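Side-chain contacts in glutathione S-transferase (Natrialba magadii ATCC 43099, PDB 6GZF), which probably acts as a Xi-class glutathione transferase of the glutathionyl-hydroquinone reductase type: residues 234-239 with 276-281; 122-127 with 136-141. All coordinates share one frame; numbering follows the deposited sequence.

Interaction 1: residues 234-239 with 276-281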
# COMPACT_ATOMS: atom_id res chain seq x y z
N ASP A 234 31.70 -4.75 -12.72
CA ASP A 234 32.01 -5.96 -13.48
C ASP A 234 31.63 -7.25 -12.76
O ASP A 234 31.31 -8.25 -13.41
CB ASP A 234 33.50 -5.98 -13.82
CG ASP A 234 33.83 -6.96 -14.93
OD1 ASP A 234 33.00 -7.11 -15.85
OD2 ASP A 234 34.92 -7.57 -14.89
N ARG A 235 31.67 -7.25 -11.43
CA ARG A 235 31.54 -8.49 -10.68
C ARG A 235 30.45 -8.47 -9.61
O ARG A 235 30.11 -7.42 -9.06
CB ARG A 235 32.87 -8.83 -10.02
CG ARG A 235 34.05 -8.85 -10.98
CD ARG A 235 35.18 -9.68 -10.41
NE ARG A 235 34.72 -11.02 -10.06
CZ ARG A 235 35.41 -11.88 -9.33
NH1 ARG A 235 34.90 -13.08 -9.08
NH2 ARG A 235 36.60 -11.55 -8.86
N LEU A 236 29.91 -9.65 -9.32
CA LEU A 236 28.93 -9.84 -8.26
C LEU A 236 29.60 -9.75 -6.90
O LEU A 236 30.55 -10.48 -6.62
CB LEU A 236 28.22 -11.18 -8.42
CG LEU A 236 26.96 -11.41 -7.58
CD1 LEU A 236 25.81 -10.59 -8.12
CD2 LEU A 236 26.59 -12.89 -7.55
N THR A 237 29.10 -8.86 -6.04
CA THR A 237 29.71 -8.65 -4.73
C THR A 237 28.68 -8.63 -3.60
O THR A 237 27.48 -8.80 -3.84
CB THR A 237 30.51 -7.34 -4.68
OG1 THR A 237 29.63 -6.23 -4.92
CG2 THR A 237 31.62 -7.34 -5.73
N GLU A 238 29.15 -8.41 -2.38
CA GLU A 238 28.29 -8.28 -1.21
C GLU A 238 27.34 -7.10 -1.35
O GLU A 238 26.24 -7.10 -0.80
CB GLU A 238 29.11 -8.13 0.07
CG GLU A 238 30.02 -9.29 0.39
CD GLU A 238 30.72 -9.12 1.73
OE1 GLU A 238 30.39 -8.15 2.44
OE2 GLU A 238 31.58 -9.95 2.07
N ALA A 239 27.79 -6.08 -2.09
CA ALA A 239 27.00 -4.88 -2.31
C ALA A 239 25.68 -5.21 -2.99
O ALA A 239 24.65 -4.59 -2.72
CB ALA A 239 27.79 -3.88 -3.15
N ARG A 276 15.97 -9.40 -11.61
CA ARG A 276 15.77 -10.67 -12.29
C ARG A 276 17.10 -11.36 -12.54
O ARG A 276 17.19 -12.59 -12.50
CB ARG A 276 15.01 -10.46 -13.61
CG ARG A 276 13.50 -10.37 -13.45
CD ARG A 276 12.80 -10.18 -14.79
NE ARG A 276 12.94 -8.82 -15.30
CZ ARG A 276 13.37 -8.52 -16.52
NH1 ARG A 276 13.71 -9.48 -17.36
NH2 ARG A 276 13.46 -7.25 -16.89
N ASP A 277 18.14 -10.57 -12.79
CA ASP A 277 19.47 -11.11 -13.03
C ASP A 277 20.04 -11.73 -11.76
O ASP A 277 20.79 -12.71 -11.83
CB ASP A 277 20.40 -10.02 -13.56
CG ASP A 277 21.70 -10.57 -14.11
OD1 ASP A 277 21.78 -11.80 -14.34
OD2 ASP A 277 22.65 -9.78 -14.30
N LEU A 278 19.69 -11.17 -10.62
CA LEU A 278 20.17 -11.68 -9.33
C LEU A 278 19.37 -12.90 -8.89
O LEU A 278 19.94 -13.89 -8.42
CB LEU A 278 20.09 -10.60 -8.26
CG LEU A 278 20.92 -9.34 -8.47
CD1 LEU A 278 20.82 -8.42 -7.27
CD2 LEU A 278 22.37 -9.70 -8.75
N TYR A 279 18.05 -12.82 -9.04
CA TYR A 279 17.15 -13.91 -8.67
C TYR A 279 17.50 -15.20 -9.40
O TYR A 279 17.38 -16.30 -8.84
CB TYR A 279 15.70 -13.51 -8.96
CG TYR A 279 14.66 -14.51 -8.48
CD1 TYR A 279 14.29 -15.59 -9.27
CD2 TYR A 279 14.02 -14.34 -7.26
CE1 TYR A 279 13.33 -16.50 -8.84
CE2 TYR A 279 13.06 -15.24 -6.82
CZ TYR A 279 12.72 -16.31 -7.62
OH TYR A 279 11.77 -17.21 -7.19
N GLN A 280 17.95 -15.07 -10.64
CA GLN A 280 18.22 -16.22 -11.49
C GLN A 280 19.66 -16.71 -11.37
O GLN A 280 20.04 -17.71 -11.99
CB GLN A 280 17.90 -15.89 -12.94
CG GLN A 280 16.43 -15.56 -13.17
CD GLN A 280 16.17 -14.97 -14.54
OE1 GLN A 280 17.02 -15.05 -15.43
NE2 GLN A 280 15.00 -14.37 -14.72
N THR A 281 20.47 -16.01 -10.58
CA THR A 281 21.80 -16.51 -10.25
C THR A 281 21.64 -17.82 -9.49
O THR A 281 20.93 -17.87 -8.49
CB THR A 281 22.61 -15.50 -9.41
OG1 THR A 281 22.60 -14.22 -10.05
CG2 THR A 281 24.04 -15.98 -9.24

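Interaction 2: residues 122-127 with 136-141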
# COMPACT_ATOMS: atom_id res chain seq x y z
N VAL A 122 19.54 -15.51 26.21
CA VAL A 122 19.70 -15.61 27.66
C VAL A 122 20.79 -16.61 28.05
O VAL A 122 21.56 -16.36 28.97
CB VAL A 122 18.37 -16.00 28.34
CG1 VAL A 122 18.58 -16.29 29.81
CG2 VAL A 122 17.34 -14.90 28.16
N ARG A 123 20.85 -17.73 27.34
CA ARG A 123 21.90 -18.71 27.59
C ARG A 123 23.28 -18.14 27.27
O ARG A 123 24.25 -18.42 27.98
CB ARG A 123 21.66 -19.98 26.76
CG ARG A 123 22.72 -21.05 26.98
CD ARG A 123 22.50 -22.25 26.08
NE ARG A 123 21.88 -23.37 26.78
CZ ARG A 123 20.57 -23.55 26.89
NH1 ARG A 123 19.73 -22.69 26.33
NH2 ARG A 123 20.09 -24.60 27.55
N ALA A 124 23.35 -17.33 26.22
CA ALA A 124 24.61 -16.75 25.79
C ALA A 124 25.01 -15.55 26.66
O ALA A 124 26.19 -15.32 26.91
CB ALA A 124 24.53 -16.33 24.33
N ALA A 125 24.01 -14.80 27.11
CA ALA A 125 24.26 -13.63 27.95
C ALA A 125 23.11 -13.43 28.94
O ALA A 125 22.16 -12.70 28.65
CB ALA A 125 24.45 -12.39 27.10
N PRO A 126 23.21 -14.08 30.11
CA PRO A 126 22.17 -14.13 31.15
C PRO A 126 21.63 -12.78 31.62
O PRO A 126 20.55 -12.74 32.21
CB PRO A 126 22.88 -14.84 32.32
CG PRO A 126 24.34 -14.88 31.96
CD PRO A 126 24.38 -14.88 30.47
N ASP A 127 22.35 -11.69 31.36
CA ASP A 127 21.93 -10.37 31.83
C ASP A 127 21.81 -9.37 30.68
O ASP A 127 21.83 -8.16 30.89
CB ASP A 127 22.91 -9.86 32.89
CG ASP A 127 22.35 -8.69 33.69
OD1 ASP A 127 21.18 -8.78 34.13
OD2 ASP A 127 23.07 -7.69 33.87
N VAL A 136 21.49 -14.86 13.68
CA VAL A 136 22.36 -15.13 14.81
C VAL A 136 23.34 -16.25 14.48
O VAL A 136 22.93 -17.38 14.23
CB VAL A 136 21.56 -15.52 16.08
CG1 VAL A 136 22.50 -16.05 17.16
CG2 VAL A 136 20.75 -14.34 16.59
N LEU A 137 24.63 -15.93 14.45
CA LEU A 137 25.65 -16.95 14.24
C LEU A 137 26.04 -17.56 15.58
O LEU A 137 26.50 -16.86 16.48
CB LEU A 137 26.87 -16.36 13.54
CG LEU A 137 27.97 -17.37 13.20
CD1 LEU A 137 27.46 -18.40 12.20
CD2 LEU A 137 29.21 -16.67 12.67
N TRP A 138 25.84 -18.87 15.70
CA TRP A 138 26.04 -19.55 16.98
C TRP A 138 27.22 -20.51 16.95
O TRP A 138 27.37 -21.29 16.01
CB TRP A 138 24.76 -20.30 17.37
CG TRP A 138 24.80 -20.87 18.75
CD1 TRP A 138 25.36 -22.05 19.14
CD2 TRP A 138 24.25 -20.28 19.94
NE1 TRP A 138 25.19 -22.24 20.49
CE2 TRP A 138 24.51 -21.17 21.00
CE3 TRP A 138 23.55 -19.10 20.20
CZ2 TRP A 138 24.11 -20.90 22.31
CZ3 TRP A 138 23.15 -18.84 21.50
CH2 TRP A 138 23.43 -19.74 22.54
N ASP A 139 28.05 -20.45 17.99
CA ASP A 139 29.16 -21.39 18.14
C ASP A 139 28.76 -22.54 19.06
O ASP A 139 28.32 -22.32 20.18
CB ASP A 139 30.39 -20.67 18.70
CG ASP A 139 31.56 -21.61 18.90
OD1 ASP A 139 31.73 -22.54 18.09
OD2 ASP A 139 32.31 -21.42 19.88
N THR A 140 28.91 -23.76 18.57
CA THR A 140 28.51 -24.94 19.33
C THR A 140 29.59 -25.39 20.32
O THR A 140 29.32 -26.21 21.20
CB THR A 140 28.17 -26.12 18.40
OG1 THR A 140 29.22 -26.30 17.45
CG2 THR A 140 26.87 -25.85 17.66
N GLU A 141 30.79 -24.85 20.17
CA GLU A 141 31.89 -25.22 21.06
C GLU A 141 31.88 -24.40 22.34
O GLU A 141 31.92 -24.95 23.44
CB GLU A 141 33.23 -25.07 20.34
CG GLU A 141 34.41 -25.66 21.09
CD GLU A 141 34.83 -27.02 20.55
OE1 GLU A 141 34.98 -27.14 19.32
OE2 GLU A 141 35.01 -27.95 21.36

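Interaction 1: residues 234-239 with 276-281
Leu236 and Leu278 meet at a slant through one methyl each, joining the loop that leads into one helix to the C-terminal end of another in the all-helical C-terminal domain of the glutathione transferase fold. Leu236 lies just before helix 238-247, and Leu278 sits in the last turn of helix 271-279. The bond from CA to CB of Leu236 points toward 276-281; CG is anti to the backbone N (chi1 -167°), which carries the branch point toward the other segment, and the two methyls then meet different partners. CD1 lies 3.6 Å from CD2 of Leu278, the side branch of a leucine whose CD1 continues the extended chain. CD2 of Leu236 has a looser neighbour in CG2 of Thr281, at 4.3 Å. The contact across the two segments is thus wholly apolar, with Tyr230 also packing on Leu236.

Polar atoms order each side separately. Thr237 is the N-cap of helix 238-247, and its backbone N bonds to the Asp240 carboxylate, the reciprocal half of the N-capping box familiar in this family; its own OG1 takes only a weak bond from Ala239 N. Past the end of helix 271-279, Thr281 turns its hydroxyl back to the last turn, with OG1 3.0 Å from Asp277 O and 3.1 Å from Leu278 O.

Interaction 2: residues 122-127 with 136-141
Carboxylate atom OD1 of Asp139, next to the Trp138 whose indole packs on Arg123 and Ala124, is held by two groups: a salt bridge from Arg55 NE and a weak but nearly straight bond from Glu141 N, 3.2 Å from OD1 with an angle of 167° at the hydrogen. OD2 accepts from Glu142 N, so the carboxylate ties the end of strand 136-139 to the turn that follows. This is the thioredoxin-like N-terminal domain, where strand 136-139 runs antiparallel to both 56-60 and 144-147.

Side chains alternate along the strand. Leu137 packs on helix 150-159, while Trp138 serves helix 117-124, and the two helices therefore cover different faces of the sheet. With CG anti to the backbone N (chi1 -172°), the indole reaches out to the last turn of helix 117-124 with its six-membered ring leading. Tyr59 and Ile145, from the neighbouring strands, also touch it. The side chain of Trp138 is about 10 Å from that of Val132, a predicted glutathione-binding residue.

Arg123 brings its aliphatic part to the ring edge, near the ring plane, with CD 4.3 Å from CZ2; its NE makes a long, weak ion pair with Asp143. The Ala124 methyl comes in obliquely, CB lying 4.0 Å from both CH2 and CZ3 of Trp138.

Overall arrangement
The two contacts belong to different domains and lie on opposite sides of the chain's centre, their own centres 33 Å apart and their nearest atoms about 13 Å apart. Interaction 2 comes first along the chain and closes before interaction 1 opens; it packs the end of helix 117-124 against the mixed sheet of the thioredoxin-like domain, the part that carries the predicted glutathione site. Interaction 1 packs the lead-in to helix 238-247 against the end of helix 271-279 in the helical domain, away from the annotated sites. They share no helix or strand, and each joins elements within its own domain, so neither bridges the two domains or touches the second chain of the assembly.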